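Long-range contacts in uncharacterized protein (Bacteroides ovatus, PDB 4FS7), which is of unknown function but, as an extracellular BspA-type leucine-rich repeat protein, probably binds other proteins: residues Ala65-Cys70 with Phe88-Cys93; Ile144-Gly149 with Val167-Ser172. All blocks are in the same frame, centred on the assembly; numbering follows the deposited sequence. Where two conformers were deposited one is given.

Contact 1: Ala65-Cys70 with Phe88-Cys93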
loop_
_atom_site.group_PDB
_atom_site.type_symbol
_atom_site.label_atom_id
_atom_site.label_comp_id
_atom_site.label_asym_id
_atom_site.label_seq_id
_atom_site.Cartn_x
_atom_site.Cartn_y
_atom_site.Cartn_z
ATOM N N ALA A 65 20.069 -13.436 14.421
ATOM C CA ALA A 65 19.280 -14.657 14.335
ATOM C C ALA A 65 19.333 -15.541 15.589
ATOM O O ALA A 65 19.104 -16.738 15.504
ATOM C CB ALA A 65 19.646 -15.470 13.057
ATOM N N ALA A 66 19.509 -14.936 16.770
ATOM C CA ALA A 66 19.773 -15.754 17.950
ATOM C C ALA A 66 18.635 -16.726 18.265
ATOM O O ALA A 66 18.870 -17.917 18.553
ATOM C CB ALA A 66 20.048 -14.846 19.160
ATOM N N PHE A 67 17.392 -16.248 18.153
ATOM C CA PHE A 67 16.216 -17.064 18.455
ATOM C C PHE A 67 15.392 -17.404 17.194
ATOM O O PHE A 67 14.234 -17.803 17.292
ATOM C CB PHE A 67 15.312 -16.422 19.503
ATOM C CG PHE A 67 15.964 -16.264 20.841
ATOM C CD1 PHE A 67 15.988 -17.302 21.751
ATOM C CD2 PHE A 67 16.591 -15.070 21.157
ATOM C CE1 PHE A 67 16.613 -17.115 22.982
ATOM C CE2 PHE A 67 17.215 -14.882 22.337
ATOM C CZ PHE A 67 17.226 -15.908 23.273
ATOM N N GLN A 68 16.004 -17.257 16.028
ATOM C CA GLN A 68 15.312 -17.505 14.759
ATOM C C GLN A 68 14.754 -18.931 14.723
ATOM O O GLN A 68 15.487 -19.913 14.977
ATOM C CB GLN A 68 16.266 -17.264 13.607
ATOM C CG GLN A 68 15.704 -17.532 12.242
ATOM C CD GLN A 68 16.711 -17.250 11.151
ATOM O OE1 GLN A 68 17.807 -17.803 11.149
ATOM N NE2 GLN A 68 16.343 -16.400 10.203
ATOM N N GLY A 69 13.451 -19.051 14.464
ATOM C CA GLY A 69 12.795 -20.350 14.370
ATOM C C GLY A 69 12.492 -21.038 15.678
ATOM O O GLY A 69 12.133 -22.205 15.672
ATOM N N CYS A 70 12.620 -20.338 16.796
ATOM C CA CYS A 70 12.325 -20.916 18.113
ATOM C C CYS A 70 10.827 -20.850 18.372
ATOM O O CYS A 70 10.345 -20.043 19.153
ATOM C CB CYS A 70 13.111 -20.191 19.210
ATOM S SG CYS A 70 14.915 -20.389 19.137
ATOM N N PHE A 88 16.970 -10.353 12.495
ATOM C CA PHE A 88 16.389 -11.689 12.556
ATOM C C PHE A 88 16.326 -12.310 13.966
ATOM O O PHE A 88 16.039 -13.491 14.084
ATOM C CB PHE A 88 17.069 -12.681 11.594
ATOM C CG PHE A 88 16.917 -12.325 10.159
ATOM C CD1 PHE A 88 17.796 -11.463 9.582
ATOM C CD2 PHE A 88 15.905 -12.858 9.395
ATOM C CE1 PHE A 88 17.685 -11.107 8.251
ATOM C CE2 PHE A 88 15.789 -12.511 8.048
ATOM C CZ PHE A 88 16.688 -11.619 7.490
ATOM N N ALA A 89 16.520 -11.509 15.023
ATOM C CA ALA A 89 16.748 -12.135 16.330
ATOM C C ALA A 89 15.606 -13.035 16.809
ATOM O O ALA A 89 15.858 -14.057 17.452
ATOM C CB ALA A 89 17.094 -11.060 17.358
ATOM N N PHE A 90 14.353 -12.662 16.524
ATOM C CA PHE A 90 13.198 -13.422 16.967
ATOM C C PHE A 90 12.354 -13.832 15.749
ATOM O O PHE A 90 11.172 -14.074 15.887
ATOM C CB PHE A 90 12.361 -12.620 17.981
ATOM C CG PHE A 90 13.201 -11.916 18.999
ATOM C CD1 PHE A 90 13.877 -12.600 19.990
ATOM C CD2 PHE A 90 13.334 -10.576 18.945
ATOM C CE1 PHE A 90 14.696 -11.892 20.891
ATOM C CE2 PHE A 90 14.106 -9.878 19.828
ATOM C CZ PHE A 90 14.808 -10.534 20.786
ATOM N N GLU A 91 12.976 -13.932 14.574
ATOM C CA GLU A 91 12.242 -14.250 13.355
ATOM C C GLU A 91 11.566 -15.610 13.525
ATOM O O GLU A 91 12.211 -16.583 13.952
ATOM C CB GLU A 91 13.173 -14.250 12.151
ATOM C CG GLU A 91 12.433 -14.118 10.819
ATOM C CD GLU A 91 13.188 -14.676 9.648
ATOM O OE1 GLU A 91 13.731 -15.803 9.778
ATOM O OE2 GLU A 91 13.214 -13.985 8.596
ATOM N N ASN A 92 10.288 -15.680 13.179
ATOM C CA ASN A 92 9.547 -16.936 13.249
ATOM C C ASN A 92 9.436 -17.566 14.627
ATOM O O ASN A 92 9.246 -18.767 14.741
ATOM C CB ASN A 92 10.064 -17.947 12.190
ATOM C CG ASN A 92 9.824 -17.457 10.771
ATOM O OD1 ASN A 92 8.830 -16.766 10.497
ATOM N ND2 ASN A 92 10.723 -17.812 9.874
ATOM N N CYS A 93 9.517 -16.745 15.659
ATOM C CA CYS A 93 9.117 -17.159 16.999
ATOM C C CYS A 93 7.608 -17.063 17.103
ATOM O O CYS A 93 7.052 -16.142 17.704
ATOM C CB CYS A 93 9.791 -16.328 18.098
ATOM S SG CYS A 93 11.598 -16.673 18.189
#
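F67 and F90 lie side by side and point the same way, each at the same place in its own pair of beta turns. Their planes are 19° apart but slid, and the rings barely overlap. The touch is F67 CD2 to F90 CE1 at 3.7 Å. A89 CB sits over the centre of one face of the F90 ring. I62 of strand 55-62 touches F67, A89 and F90, and F90 also meets F113.

Each segment is a type I turn running into a type II turn, and the two copies stack in register. Backbone bonds join them: F67 N to A89 O at 2.8 Å, and G69 N to E91 O at 2.8 Å. The second is nearly straight, with 169° at the hydrogen. Q68 CA also leans a C-H on E91 O.

On the outer side, Q68 NE2 gives a hydrogen bond to E91 OE1 at 2.7 Å. Both chains are extended, with CG anti to the backbone N (chi1 178° in Q68). The amide comes from above the carboxylate plane.

Sulfur packs next to the turns. C93 SG lies 3.0 Å from F67 O, 3.9 Å from F67 CB and 4.0 Å from C70 CB.

The chemistry is two-sided: F67, F90 and the sulfur of C93 are buried, while an amide-carboxylate pair ties the two double turns together at the more exposed surface, consistent with successive coils of the solenoid.

Contact 2: Ile144-Gly149 with Val167-Ser172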
loop_
_atom_site.group_PDB
_atom_site.type_symbol
_atom_site.label_atom_id
_atom_site.label_comp_id
_atom_site.label_asym_id
_atom_site.label_seq_id
_atom_site.Cartn_x
_atom_site.Cartn_y
_atom_site.Cartn_z
ATOM N N ILE A 144 0.190 0.136 17.981
ATOM C CA ILE A 144 1.606 0.464 18.189
ATOM C C ILE A 144 1.835 1.977 18.090
ATOM O O ILE A 144 1.250 2.655 17.217
ATOM C CB ILE A 144 2.551 -0.307 17.239
ATOM C CG1 ILE A 144 4.004 -0.207 17.760
ATOM C CG2 ILE A 144 2.383 0.189 15.822
ATOM C CD1 ILE A 144 4.976 -1.082 17.106
ATOM N N THR A 145 2.619 2.492 19.039
ATOM C CA THR A 145 3.064 3.875 19.006
ATOM C C THR A 145 4.541 3.956 18.680
ATOM O O THR A 145 5.388 3.294 19.328
ATOM C CB THR A 145 2.731 4.562 20.341
ATOM O OG1 THR A 145 1.310 4.552 20.512
ATOM C CG2 THR A 145 3.239 6.008 20.377
ATOM N N ILE A 146 4.852 4.690 17.627
ATOM C CA ILE A 146 6.241 4.855 17.157
ATOM C C ILE A 146 6.812 6.111 17.786
ATOM O O ILE A 146 6.257 7.173 17.610
ATOM C CB ILE A 146 6.361 5.049 15.607
ATOM C CG1 ILE A 146 5.606 3.969 14.823
ATOM C CG2 ILE A 146 7.847 5.112 15.174
ATOM C CD1 ILE A 146 5.982 2.520 15.158
ATOM N N PRO A 147 7.917 5.996 18.553
ATOM C CA PRO A 147 8.511 7.150 19.203
ATOM C C PRO A 147 8.860 8.288 18.227
ATOM O O PRO A 147 9.213 8.037 17.055
ATOM C CB PRO A 147 9.767 6.542 19.863
ATOM C CG PRO A 147 9.422 5.167 20.160
ATOM C CD PRO A 147 8.594 4.753 18.975
ATOM N N GLU A 148 8.780 9.519 18.719
ATOM C CA GLU A 148 8.925 10.725 17.896
ATOM C C GLU A 148 10.247 10.807 17.172
ATOM O O GLU A 148 10.357 11.425 16.137
ATOM C CB GLU A 148 8.689 11.999 18.741
ATOM C CG GLU A 148 9.810 12.414 19.702
ATOM C CD GLU A 148 9.462 13.618 20.577
ATOM O OE1 GLU A 148 9.156 14.722 20.036
ATOM O OE2 GLU A 148 9.489 13.432 21.816
ATOM N N GLY A 149 11.287 10.227 17.769
ATOM C CA GLY A 149 12.604 10.266 17.199
ATOM C C GLY A 149 12.953 9.236 16.166
ATOM O O GLY A 149 14.080 9.242 15.692
ATOM N N VAL A 167 -2.195 2.927 14.744
ATOM C CA VAL A 167 -0.760 3.210 14.656
ATOM C C VAL A 167 -0.503 4.703 14.729
ATOM O O VAL A 167 -1.179 5.462 14.067
ATOM C CB VAL A 167 -0.120 2.574 13.392
ATOM C CG1 VAL A 167 -0.836 2.957 12.125
ATOM C CG2 VAL A 167 1.366 2.888 13.311
ATOM N N SER A 168 0.432 5.106 15.584
ATOM C CA SER A 168 0.899 6.477 15.679
ATOM C C SER A 168 2.291 6.586 15.084
ATOM O O SER A 168 3.257 6.146 15.705
ATOM C CB SER A 168 0.875 6.929 17.132
ATOM O OG SER A 168 1.379 8.263 17.211
ATOM N N LEU A 169 2.406 7.149 13.894
ATOM C CA LEU A 169 3.658 7.378 13.185
ATOM C C LEU A 169 4.339 8.623 13.727
ATOM O O LEU A 169 3.673 9.501 14.252
ATOM C CB LEU A 169 3.408 7.541 11.686
ATOM C CG LEU A 169 2.992 6.285 10.933
ATOM C CD1 LEU A 169 2.413 6.631 9.572
ATOM C CD2 LEU A 169 4.196 5.331 10.795
ATOM N N PRO A 170 5.672 8.735 13.596
ATOM C CA PRO A 170 6.334 9.962 14.021
ATOM C C PRO A 170 5.831 11.124 13.170
ATOM O O PRO A 170 5.797 11.051 11.934
ATOM C CB PRO A 170 7.819 9.673 13.740
ATOM C CG PRO A 170 7.917 8.188 13.676
ATOM C CD PRO A 170 6.628 7.751 13.065
ATOM N N ASP A 171 5.466 12.204 13.839
ATOM C CA ASP A 171 4.915 13.332 13.132
ATOM C C ASP A 171 5.869 14.033 12.186
ATOM O O ASP A 171 5.418 14.726 11.268
ATOM C CB ASP A 171 4.313 14.323 14.105
ATOM C CG ASP A 171 3.337 15.267 13.456
ATOM O OD1 ASP A 171 2.403 14.840 12.692
ATOM O OD2 ASP A 171 3.534 16.462 13.696
ATOM N N SER A 172 7.169 13.854 12.351
ATOM C CA SER A 172 8.142 14.442 11.474
ATOM C C SER A 172 8.402 13.663 10.206
ATOM O O SER A 172 9.144 14.127 9.320
ATOM C CB SER A 172 9.501 14.584 12.203
ATOM O OG SER A 172 10.023 13.289 12.555
HETATM O O HOH W 1 4.082 8.704 17.716
HETATM O O HOH W 2 8.418 13.080 14.998
HETATM O O HOH W 3 12.111 12.983 14.662
#
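I146 and P170 make the tight part of this contact. I146 CG2 presses on P170 CG at 3.4 Å, closer than usual for two carbons. CG2 is anti to the backbone N of I146, and this turns it to the proline ring, where it also meets CD. An alanine in place of P170 lacks CG and CD, which would probably open a gap beside I146 CG2 and let that side chain settle less firmly. I144 and V167 add a looser apolar touch, CG2 to CG2 at 3.8 Å. F158 and I153 pack on I146 from within the chain.

The backbones run parallel here. S168 N bonds to I144 O at 3.1 Å, and I146 N to S168 O at 2.9 Å. This is the short parallel pairing of strands 143-145 and 166-168, which lie on successive coils of the BspA-type leucine-rich repeat solenoid. I144 and V167 point to one face of the sheet, T145 and S168 to the other.

The side of T145 and S168 is looser, and there water does the joining. One water gives a hydrogen bond to I146 O at 2.7 Å and is also hydrogen-bonded to S168 OG. At the far end, E148 O accepts from two more waters. One of them takes the N-H of S172 at 3.0 Å, and the other is hydrogen-bonded to S172 OG. D171 turns its carboxylate elsewhere, to a salt bridge with R194.

How the contacts relate
Contacts 1 and 2 follow each other along the chain, and contact 1 closes before contact 2 opens. Their centres are about 25 Å apart and their nearest atoms about 13 Å, so they do not touch. Both join segments at the same sequence offset of 23 residues, as expected for neighbouring coils of a repeat solenoid. They do so with different parts of the coil. Contact 1 stacks turn on turn near the N-terminal end, its centre about 27 Å from the centre of the chain. Contact 2 pairs short strands and the loops after them, its centre about 18 Å from the centre of the chain.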